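Side-chain contacts in binding domain (Hc) of Paraclostridial Mosquitocidal Protein 1 (Paraclostridium bifermentans, PDB 6HOX), which serves as the receptor-binding part of a botulinum-like neurotoxin targeting Anopheles mosquitoes, and probably directs the toxin to host nerve cells: residues L25-G30 / I73-N78; E79-S84 / S203-K208; E315-I320 / W435-E440. All coordinates share one frame; numbering follows the deposited sequence.

Contact 1. Residues L25-G30 / I73-N78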
loop_
_atom_site.group_PDB
_atom_site.type_symbol
_atom_site.label_atom_id
_atom_site.label_comp_id
_atom_site.label_asym_id
_atom_site.label_seq_id
_atom_site.Cartn_x
_atom_site.Cartn_y
_atom_site.Cartn_z
ATOM N N LEU A 25 10.517 13.900 -17.786
ATOM C CA LEU A 25 11.049 12.678 -17.190
ATOM C C LEU A 25 12.418 12.363 -17.799
ATOM O O LEU A 25 12.508 12.141 -18.991
ATOM C CB LEU A 25 10.071 11.534 -17.465
ATOM C CG LEU A 25 10.478 10.188 -16.873
ATOM C CD1 LEU A 25 10.251 10.189 -15.365
ATOM C CD2 LEU A 25 9.717 9.047 -17.537
ATOM N N VAL A 26 13.465 12.290 -16.974
ATOM C CA VAL A 26 14.805 12.053 -17.508
ATOM C C VAL A 26 15.315 10.663 -17.102
ATOM O O VAL A 26 16.294 10.192 -17.648
ATOM C CB VAL A 26 15.793 13.168 -17.112
ATOM C CG1 VAL A 26 15.347 14.520 -17.652
ATOM C CG2 VAL A 26 16.056 13.234 -15.617
ATOM N N PHE A 27 14.629 10.007 -16.163
ATOM C CA PHE A 27 15.037 8.707 -15.659
ATOM C C PHE A 27 13.834 8.022 -15.012
ATOM O O PHE A 27 13.129 8.648 -14.250
ATOM C CB PHE A 27 16.152 8.863 -14.622
ATOM C CG PHE A 27 16.653 7.567 -14.044
ATOM C CD1 PHE A 27 17.501 6.750 -14.773
ATOM C CD2 PHE A 27 16.265 7.151 -12.774
ATOM C CE1 PHE A 27 17.952 5.552 -14.242
ATOM C CE2 PHE A 27 16.731 5.960 -12.231
ATOM C CZ PHE A 27 17.565 5.157 -12.969
ATOM N N SER A 28 13.652 6.728 -15.287
ATOM C CA SER A 28 12.579 5.960 -14.668
ATOM C C SER A 28 13.017 4.507 -14.494
ATOM O O SER A 28 13.105 3.756 -15.466
ATOM C CB SER A 28 11.310 6.053 -15.458
ATOM O OG SER A 28 10.297 5.270 -14.855
ATOM N N LEU A 29 13.234 4.106 -13.239
ATOM C CA LEU A 29 13.770 2.799 -12.944
ATOM C C LEU A 29 12.607 1.838 -12.687
ATOM O O LEU A 29 11.784 2.079 -11.796
ATOM C CB LEU A 29 14.671 2.890 -11.711
ATOM C CG LEU A 29 15.281 1.581 -11.232
ATOM C CD1 LEU A 29 16.303 1.056 -12.221
ATOM C CD2 LEU A 29 15.910 1.759 -9.862
ATOM N N GLY A 30 12.582 0.745 -13.454
ATOM C CA GLY A 30 11.549 -0.262 -13.311
ATOM C C GLY A 30 11.939 -1.547 -14.004
ATOM O O GLY A 30 13.109 -1.737 -14.390
ATOM N N ILE A 73 22.104 -1.409 -7.274
ATOM C CA ILE A 73 22.056 -0.837 -8.590
ATOM C C ILE A 73 22.832 0.486 -8.553
ATOM O O ILE A 73 22.597 1.339 -7.686
ATOM C CB ILE A 73 20.611 -0.615 -9.076
ATOM C CG1 ILE A 73 19.753 -1.863 -8.928
ATOM C CG2 ILE A 73 20.575 -0.102 -10.513
ATOM C CD1 ILE A 73 18.276 -1.603 -9.142
ATOM N N ILE A 74 23.760 0.632 -9.501
ATOM C CA ILE A 74 24.607 1.792 -9.654
ATOM C C ILE A 74 24.264 2.468 -10.978
ATOM O O ILE A 74 24.258 1.841 -12.039
ATOM C CB ILE A 74 26.085 1.360 -9.595
ATOM C CG1 ILE A 74 26.342 0.546 -8.321
ATOM C CG2 ILE A 74 27.013 2.560 -9.764
ATOM C CD1 ILE A 74 27.773 0.510 -7.836
ATOM N N VAL A 75 23.980 3.763 -10.901
ATOM C CA VAL A 75 23.620 4.552 -12.038
ATOM C C VAL A 75 24.626 5.693 -12.126
ATOM O O VAL A 75 24.673 6.545 -11.233
ATOM C CB VAL A 75 22.184 5.078 -11.900
ATOM C CG1 VAL A 75 21.739 5.817 -13.154
ATOM C CG2 VAL A 75 21.212 3.956 -11.537
ATOM N N GLN A 76 25.441 5.679 -13.187
ATOM C CA GLN A 76 26.306 6.795 -13.525
ATOM C C GLN A 76 25.405 7.950 -13.961
ATOM O O GLN A 76 24.467 7.752 -14.721
ATOM C CB GLN A 76 27.294 6.432 -14.644
ATOM C CG GLN A 76 28.295 5.344 -14.283
ATOM C CD GLN A 76 29.019 5.597 -12.982
ATOM O OE1 GLN A 76 29.594 6.668 -12.756
ATOM N NE2 GLN A 76 28.988 4.603 -12.107
ATOM N N LYS A 77 25.672 9.149 -13.447
ATOM C CA LYS A 77 24.883 10.310 -13.837
ATOM C C LYS A 77 25.398 10.772 -15.201
ATOM O O LYS A 77 26.497 10.405 -15.606
ATOM C CB LYS A 77 24.947 11.412 -12.770
ATOM C CG LYS A 77 24.421 10.998 -11.397
ATOM C CD LYS A 77 24.275 12.125 -10.406
ATOM C CE LYS A 77 25.585 12.823 -10.140
ATOM N NZ LYS A 77 25.496 13.706 -8.958
ATOM N N ASN A 78 24.561 11.550 -15.891
ATOM C CA ASN A 78 24.866 12.196 -17.168
ATOM C C ASN A 78 24.296 13.619 -17.099
ATOM O O ASN A 78 23.945 14.088 -16.008
ATOM C CB ASN A 78 24.326 11.370 -18.340
ATOM C CG ASN A 78 22.887 10.949 -18.131
ATOM O OD1 ASN A 78 21.993 11.789 -18.049
ATOM N ND2 ASN A 78 22.658 9.651 -18.028
#
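Leu29 and Ile73 face each other with their CA atoms 10.0 Å apart, on strands 25-32 and 73-75 that run in opposing senses but belong to different sheets, so side chains alone bridge the gap. These two residues reach toward each other tip to tip, Leu29 CD2 meeting Ile73 CD1 at 4.2 Å. Ile73 keeps CG1 beside its backbone N and then runs out extended (chi2 169°), which brings its terminal methyl forward to this meeting. Two residues along each strand, Phe27 and Val75 approach from opposite directions. The outer end of the ring rests on both valine methyls: Phe27 CE1 is 3.9 Å from Val75 CG1, and Phe27 CZ is 4.1 Å from Val75 CG2. This is the buried interior of the lectin-like jelly roll that forms the N-terminal half of the clostridial neurotoxin binding domain. A classic beta bulge interrupts strand 25-32 here, with Val26 and Phe27 both opposite Ile226, and both side chains start out toward 73-78. Leu46 of strand 46-48 packs against Phe27, Leu29 and Val75, while Phe207 of strand 205-207 lies against Leu29, Ile73 and Val75.

Contact 2. Residues E79-S84 / S203-K208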
loop_
_atom_site.group_PDB
_atom_site.type_symbol
_atom_site.label_atom_id
_atom_site.label_comp_id
_atom_site.label_asym_id
_atom_site.label_seq_id
_atom_site.Cartn_x
_atom_site.Cartn_y
_atom_site.Cartn_z
ATOM N N GLU A 79 24.202 14.302 -18.246
ATOM C CA GLU A 79 23.815 15.709 -18.273
ATOM C C GLU A 79 22.338 15.869 -17.901
ATOM O O GLU A 79 21.967 16.826 -17.229
ATOM C CB GLU A 79 24.058 16.309 -19.656
ATOM C CG GLU A 79 25.521 16.360 -20.035
ATOM C CD GLU A 79 25.844 17.412 -21.079
ATOM O OE1 GLU A 79 24.887 17.993 -21.648
ATOM O OE2 GLU A 79 27.048 17.660 -21.317
ATOM N N SER A 80 21.507 14.935 -18.370
ATOM C CA SER A 80 20.071 14.967 -18.115
ATOM C C SER A 80 19.796 14.671 -16.633
ATOM O O SER A 80 18.981 15.352 -16.018
ATOM C CB SER A 80 19.338 14.025 -19.032
ATOM O OG SER A 80 19.852 12.706 -18.918
ATOM N N ILE A 81 20.497 13.684 -16.062
ATOM C CA ILE A 81 20.407 13.386 -14.616
ATOM C C ILE A 81 21.373 14.311 -13.869
ATOM O O ILE A 81 22.492 13.916 -13.529
ATOM C CB ILE A 81 20.700 11.905 -14.293
ATOM C CG1 ILE A 81 19.934 10.937 -15.192
ATOM C CG2 ILE A 81 20.417 11.624 -12.827
ATOM C CD1 ILE A 81 20.313 9.486 -14.984
ATOM N N ASN A 82 20.919 15.534 -13.591
ATOM C CA ASN A 82 21.801 16.583 -13.101
ATOM C C ASN A 82 21.163 17.332 -11.919
ATOM O O ASN A 82 20.007 17.794 -11.987
ATOM C CB ASN A 82 22.173 17.553 -14.220
ATOM C CG ASN A 82 22.827 18.799 -13.676
ATOM O OD1 ASN A 82 22.237 19.879 -13.708
ATOM N ND2 ASN A 82 24.017 18.638 -13.125
ATOM N N PHE A 83 21.958 17.483 -10.853
ATOM C CA PHE A 83 21.531 18.124 -9.612
ATOM C C PHE A 83 22.355 19.399 -9.375
ATOM O O PHE A 83 22.603 19.761 -8.230
ATOM C CB PHE A 83 21.637 17.118 -8.459
ATOM C CG PHE A 83 20.923 15.817 -8.729
ATOM C CD1 PHE A 83 19.538 15.754 -8.692
ATOM C CD2 PHE A 83 21.627 14.666 -9.049
ATOM C CE1 PHE A 83 18.872 14.569 -8.964
ATOM C CE2 PHE A 83 20.959 13.480 -9.318
ATOM C CZ PHE A 83 19.585 13.435 -9.277
ATOM N N SER A 84 22.737 20.084 -10.462
ATOM C CA SER A 84 23.496 21.350 -10.413
ATOM C C SER A 84 22.625 22.440 -9.779
ATOM O O SER A 84 21.396 22.320 -9.762
ATOM C CB SER A 84 23.960 21.768 -11.786
ATOM O OG SER A 84 22.895 22.359 -12.525
ATOM N N SER A 203 29.621 11.592 -8.329
ATOM C CA SER A 203 29.465 10.215 -7.866
ATOM C C SER A 203 28.229 9.585 -8.525
ATOM O O SER A 203 27.346 10.291 -9.002
ATOM C CB SER A 203 29.400 10.172 -6.365
ATOM O OG SER A 203 30.659 10.466 -5.781
ATOM N N PRO A 204 28.116 8.239 -8.626
ATOM C CA PRO A 204 26.883 7.629 -9.130
ATOM C C PRO A 204 25.743 7.689 -8.099
ATOM O O PRO A 204 25.992 7.976 -6.936
ATOM C CB PRO A 204 27.320 6.199 -9.452
ATOM C CG PRO A 204 28.438 5.932 -8.471
ATOM C CD PRO A 204 29.166 7.253 -8.351
ATOM N N ILE A 205 24.507 7.464 -8.554
ATOM C CA ILE A 205 23.360 7.161 -7.670
ATOM C C ILE A 205 23.404 5.663 -7.335
ATOM O O ILE A 205 23.443 4.835 -8.255
ATOM C CB ILE A 205 22.025 7.538 -8.343
ATOM C CG1 ILE A 205 22.022 8.974 -8.879
ATOM C CG2 ILE A 205 20.856 7.284 -7.399
ATOM C CD1 ILE A 205 20.893 9.275 -9.830
ATOM N N ILE A 206 23.431 5.327 -6.039
ATOM C CA ILE A 206 23.540 3.932 -5.589
ATOM C C ILE A 206 22.226 3.556 -4.911
ATOM O O ILE A 206 21.860 4.183 -3.903
ATOM C CB ILE A 206 24.712 3.700 -4.608
ATOM C CG1 ILE A 206 26.038 4.259 -5.120
ATOM C CG2 ILE A 206 24.828 2.224 -4.276
ATOM C CD1 ILE A 206 26.590 3.499 -6.290
ATOM N N PHE A 207 21.545 2.549 -5.473
ATOM C CA PHE A 207 20.344 1.962 -4.886
ATOM C C PHE A 207 20.778 0.731 -4.102
ATOM O O PHE A 207 21.177 -0.275 -4.700
ATOM C CB PHE A 207 19.338 1.585 -5.969
ATOM C CG PHE A 207 18.820 2.735 -6.791
ATOM C CD1 PHE A 207 19.588 3.289 -7.802
ATOM C CD2 PHE A 207 17.560 3.263 -6.559
ATOM C CE1 PHE A 207 19.114 4.352 -8.547
ATOM C CE2 PHE A 207 17.101 4.346 -7.289
ATOM C CZ PHE A 207 17.880 4.885 -8.286
ATOM N N LYS A 208 20.723 0.820 -2.772
ATOM C CA LYS A 208 21.280 -0.202 -1.892
ATOM C C LYS A 208 20.966 0.129 -0.439
ATOM O O LYS A 208 21.128 1.289 -0.031
ATOM C CB LYS A 208 22.804 -0.242 -2.019
ATOM C CG LYS A 208 23.484 -1.395 -1.306
ATOM C CD LYS A 208 24.990 -1.311 -1.386
ATOM C CE LYS A 208 25.668 -2.565 -0.870
ATOM N NZ LYS A 208 25.436 -2.763 0.580
#
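The Phe83 ring takes Ile205 at its edge: Ile205 CD1 lies near the ring plane, 4.2 Å from Phe83 CE2. Trp123 and Phe89 each meet the same ring in edge-to-face fashion, so Phe83 belongs to an aromatic cluster. The loop carrying it follows strand 73-75 in the lectin-like jelly roll and packs against Ile205 of strand 205-207, an outer strand of the small three-strand sheet. Ile81 is the centre of an inverse gamma turn in this loop. It points its side chain toward Ile205, whose CA is 9.8 Å from its own. The two isoleucines cross obliquely, and the closest approach is the branch methyl of one against the end of the other, Ile81 CG2 to Ile205 CD1 at 3.8 Å. With CD1 anti to CA (chi2 166°), the longer branch of Ile205 is extended and carries CD1 out to both loop residues. Within the loop, Ile81 CG2 is also 4.0 Å from Phe83 CE2, so the three groups pack mutually. Ile226 of strand 218-227 touches all three residues and ties the cluster to the larger sheet. Asn78 OD1, just before the turn, accepts a hydrogen bond from Ile81 N. Further along, the poorly ordered Asn82 receives a weak hydrogen bond on OD1 from Ser84 N, at 3.3 Å and 153°.

Contact 3. Residues E315-I320 / W435-E440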
loop_
_atom_site.group_PDB
_atom_site.type_symbol
_atom_site.label_atom_id
_atom_site.label_comp_id
_atom_site.label_asym_id
_atom_site.label_seq_id
_atom_site.Cartn_x
_atom_site.Cartn_y
_atom_site.Cartn_z
ATOM N N GLU A 315 -11.643 -17.400 9.242
ATOM C CA GLU A 315 -12.163 -17.835 7.957
ATOM C C GLU A 315 -11.311 -17.252 6.834
ATOM O O GLU A 315 -11.250 -16.032 6.675
ATOM C CB GLU A 315 -13.605 -17.366 7.766
ATOM C CG GLU A 315 -14.561 -17.912 8.811
ATOM C CD GLU A 315 -14.791 -19.412 8.772
ATOM O OE1 GLU A 315 -14.421 -20.056 7.772
ATOM O OE2 GLU A 315 -15.360 -19.926 9.741
ATOM N N LYS A 316 -10.701 -18.135 6.040
ATOM C CA LYS A 316 -10.093 -17.746 4.783
ATOM C C LYS A 316 -11.191 -17.682 3.709
ATOM O O LYS A 316 -12.112 -18.498 3.740
ATOM C CB LYS A 316 -8.999 -18.745 4.399
ATOM C CG LYS A 316 -7.871 -18.859 5.414
ATOM C CD LYS A 316 -6.822 -17.786 5.250
ATOM C CE LYS A 316 -5.792 -18.136 4.197
ATOM N NZ LYS A 316 -5.318 -16.938 3.467
ATOM N N VAL A 317 -11.067 -16.731 2.766
ATOM C CA VAL A 317 -12.021 -16.570 1.636
ATOM C C VAL A 317 -11.284 -16.478 0.293
ATOM O O VAL A 317 -10.133 -16.058 0.202
ATOM C CB VAL A 317 -12.938 -15.346 1.825
ATOM C CG1 VAL A 317 -13.610 -15.346 3.185
ATOM C CG2 VAL A 317 -12.199 -14.027 1.608
ATOM N N LYS A 318 -12.006 -16.845 -0.762
ATOM C CA LYS A 318 -11.610 -16.611 -2.134
ATOM C C LYS A 318 -12.761 -15.912 -2.841
ATOM O O LYS A 318 -13.944 -16.256 -2.582
ATOM C CB LYS A 318 -11.349 -17.923 -2.874
ATOM C CG LYS A 318 -10.039 -18.600 -2.531
ATOM C CD LYS A 318 -9.743 -19.777 -3.422
ATOM C CE LYS A 318 -8.381 -20.377 -3.154
ATOM N NZ LYS A 318 -8.186 -21.601 -3.958
ATOM N N ILE A 319 -12.415 -14.985 -3.741
ATOM C CA ILE A 319 -13.378 -14.280 -4.588
ATOM C C ILE A 319 -13.479 -15.090 -5.883
ATOM O O ILE A 319 -12.476 -15.393 -6.505
ATOM C CB ILE A 319 -12.950 -12.813 -4.840
ATOM C CG1 ILE A 319 -12.597 -12.069 -3.548
ATOM C CG2 ILE A 319 -14.014 -12.079 -5.637
ATOM C CD1 ILE A 319 -11.880 -10.743 -3.755
ATOM N N ILE A 320 -14.700 -15.464 -6.261
ATOM C CA ILE A 320 -14.934 -16.366 -7.374
ATOM C C ILE A 320 -15.931 -15.723 -8.345
ATOM O O ILE A 320 -16.921 -15.125 -7.937
ATOM C CB ILE A 320 -15.450 -17.720 -6.860
ATOM C CG1 ILE A 320 -14.452 -18.367 -5.900
ATOM C CG2 ILE A 320 -15.781 -18.650 -8.023
ATOM C CD1 ILE A 320 -13.187 -18.798 -6.559
ATOM N N TRP A 435 -14.106 -2.720 3.047
ATOM C CA TRP A 435 -13.607 -4.055 3.217
ATOM C C TRP A 435 -12.233 -4.182 2.557
ATOM O O TRP A 435 -12.026 -3.660 1.460
ATOM C CB TRP A 435 -14.601 -5.046 2.612
ATOM C CG TRP A 435 -15.875 -5.119 3.398
ATOM C CD1 TRP A 435 -17.025 -4.433 3.158
ATOM C CD2 TRP A 435 -16.102 -5.877 4.599
ATOM N NE1 TRP A 435 -17.966 -4.742 4.103
ATOM C CE2 TRP A 435 -17.429 -5.618 5.005
ATOM C CE3 TRP A 435 -15.317 -6.749 5.370
ATOM C CZ2 TRP A 435 -17.994 -6.211 6.135
ATOM C CZ3 TRP A 435 -15.879 -7.341 6.483
ATOM C CH2 TRP A 435 -17.196 -7.067 6.866
ATOM N N TYR A 436 -11.330 -4.889 3.246
ATOM C CA TYR A 436 -10.010 -5.217 2.757
ATOM C C TYR A 436 -9.869 -6.726 2.563
ATOM O O TYR A 436 -10.415 -7.541 3.342
ATOM C CB TYR A 436 -8.911 -4.806 3.741
ATOM C CG TYR A 436 -8.729 -3.338 3.997
ATOM C CD1 TYR A 436 -8.010 -2.522 3.135
ATOM C CD2 TYR A 436 -9.180 -2.779 5.179
ATOM C CE1 TYR A 436 -7.772 -1.186 3.422
ATOM C CE2 TYR A 436 -8.991 -1.435 5.456
ATOM C CZ TYR A 436 -8.277 -0.635 4.584
ATOM O OH TYR A 436 -8.099 0.688 4.897
ATOM N N PHE A 437 -9.050 -7.093 1.572
ATOM C CA PHE A 437 -8.584 -8.449 1.395
ATOM C C PHE A 437 -7.056 -8.479 1.559
ATOM O O PHE A 437 -6.352 -7.741 0.880
ATOM C CB PHE A 437 -9.048 -8.964 0.034
ATOM C CG PHE A 437 -10.540 -9.082 -0.091
ATOM C CD1 PHE A 437 -11.204 -10.195 0.391
ATOM C CD2 PHE A 437 -11.290 -8.046 -0.640
ATOM C CE1 PHE A 437 -12.590 -10.281 0.299
ATOM C CE2 PHE A 437 -12.671 -8.143 -0.748
ATOM C CZ PHE A 437 -13.317 -9.269 -0.293
ATOM N N VAL A 438 -6.565 -9.350 2.456
ATOM C CA VAL A 438 -5.148 -9.468 2.816
ATOM C C VAL A 438 -4.657 -10.883 2.494
ATOM O O VAL A 438 -5.279 -11.848 2.907
ATOM C CB VAL A 438 -4.901 -9.212 4.320
ATOM C CG1 VAL A 438 -3.411 -9.074 4.614
ATOM C CG2 VAL A 438 -5.643 -8.006 4.850
ATOM N N SER A 439 -3.477 -10.965 1.882
ATOM C CA SER A 439 -2.717 -12.182 1.630
ATOM C C SER A 439 -1.436 -12.115 2.468
ATOM O O SER A 439 -0.925 -11.015 2.732
ATOM C CB SER A 439 -2.390 -12.306 0.158
ATOM O OG SER A 439 -1.894 -11.056 -0.352
ATOM N N GLU A 440 -0.942 -13.277 2.914
ATOM C CA GLU A 440 0.312 -13.370 3.652
ATOM C C GLU A 440 1.456 -12.855 2.768
ATOM O O GLU A 440 1.511 -13.140 1.582
ATOM C CB GLU A 440 0.527 -14.820 4.090
ATOM C CG GLU A 440 1.743 -15.025 4.971
ATOM C CD GLU A 440 1.647 -16.181 5.960
ATOM O OE1 GLU A 440 0.616 -16.911 5.933
ATOM O OE2 GLU A 440 2.601 -16.344 6.768
#
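Two aliphatic side chains meet the Phe437 ring from different sides, Ile319 over a face and Val317 at the edge. Ile319 CD1 makes a CH-pi contact of 3.9 Å to the centroid of the Phe437 ring, only 5° off the ring normal. The methyl is therefore almost exactly centred, with no ring carbon much favoured: Phe437 CZ is at 4.0 Å and Phe437 CD2 at 4.2 Å from Ile319 CD1. Ile319 gets there because its CG1 branch stays extended (chi2 167°), leading the terminal methyl away from the strand. Val317 instead crosses Phe437 at about a right angle. Its CG2 lies in the ring plane, 4.0 Å from Phe437 CE1 and 4.1 Å from Phe437 CD1. With Val317 CG1 anti to the carbonyl carbon (chi1 -51°), CG2 falls between the backbone N and the carbonyl carbon and is the branch that meets the ring edge. Together the pair hold the ring on one face and along one edge, all by apolar contact and all buried. Beyond the ring, Lys316 and Glu440 carry opposite charges without touching, Lys316 NZ being 6.4 Å from Glu440 OE1. Each has a partner elsewhere: Lys316 in a cation-pi contact with Tyr264, Glu440 in a salt bridge with Lys310. The residues lie in the beta-trefoil that forms the C-terminal half of the binding domain. Strand 263-267 pairs antiparallel with both 316-320 and 435-438, and its Met265 packs on Phe437, while Val337 and Phe339 of strand 333-339 and Leu275 of strand 275-280 lie against Val317.

Contacts 1 and 2 are close neighbours, their centres 7 Å apart, and they share a sheet: strands 73-75 and 205-207 lie side by side, with probable hydrogen bonds from Phe207 N to Ile73 O (2.7 Å) and from Ile205 N to Val75 O (2.8 Å). Ile81 of contact 2 also touches Phe27 of contact 1, so the apolar interior runs on from one to the other. Contact 3 stands apart in the trefoil half, on the opposite side of the chain's centre, its own centre about 37 Å from that of contact 1 and about 42 Å from that of contact 2. Along the chain the three follow in series.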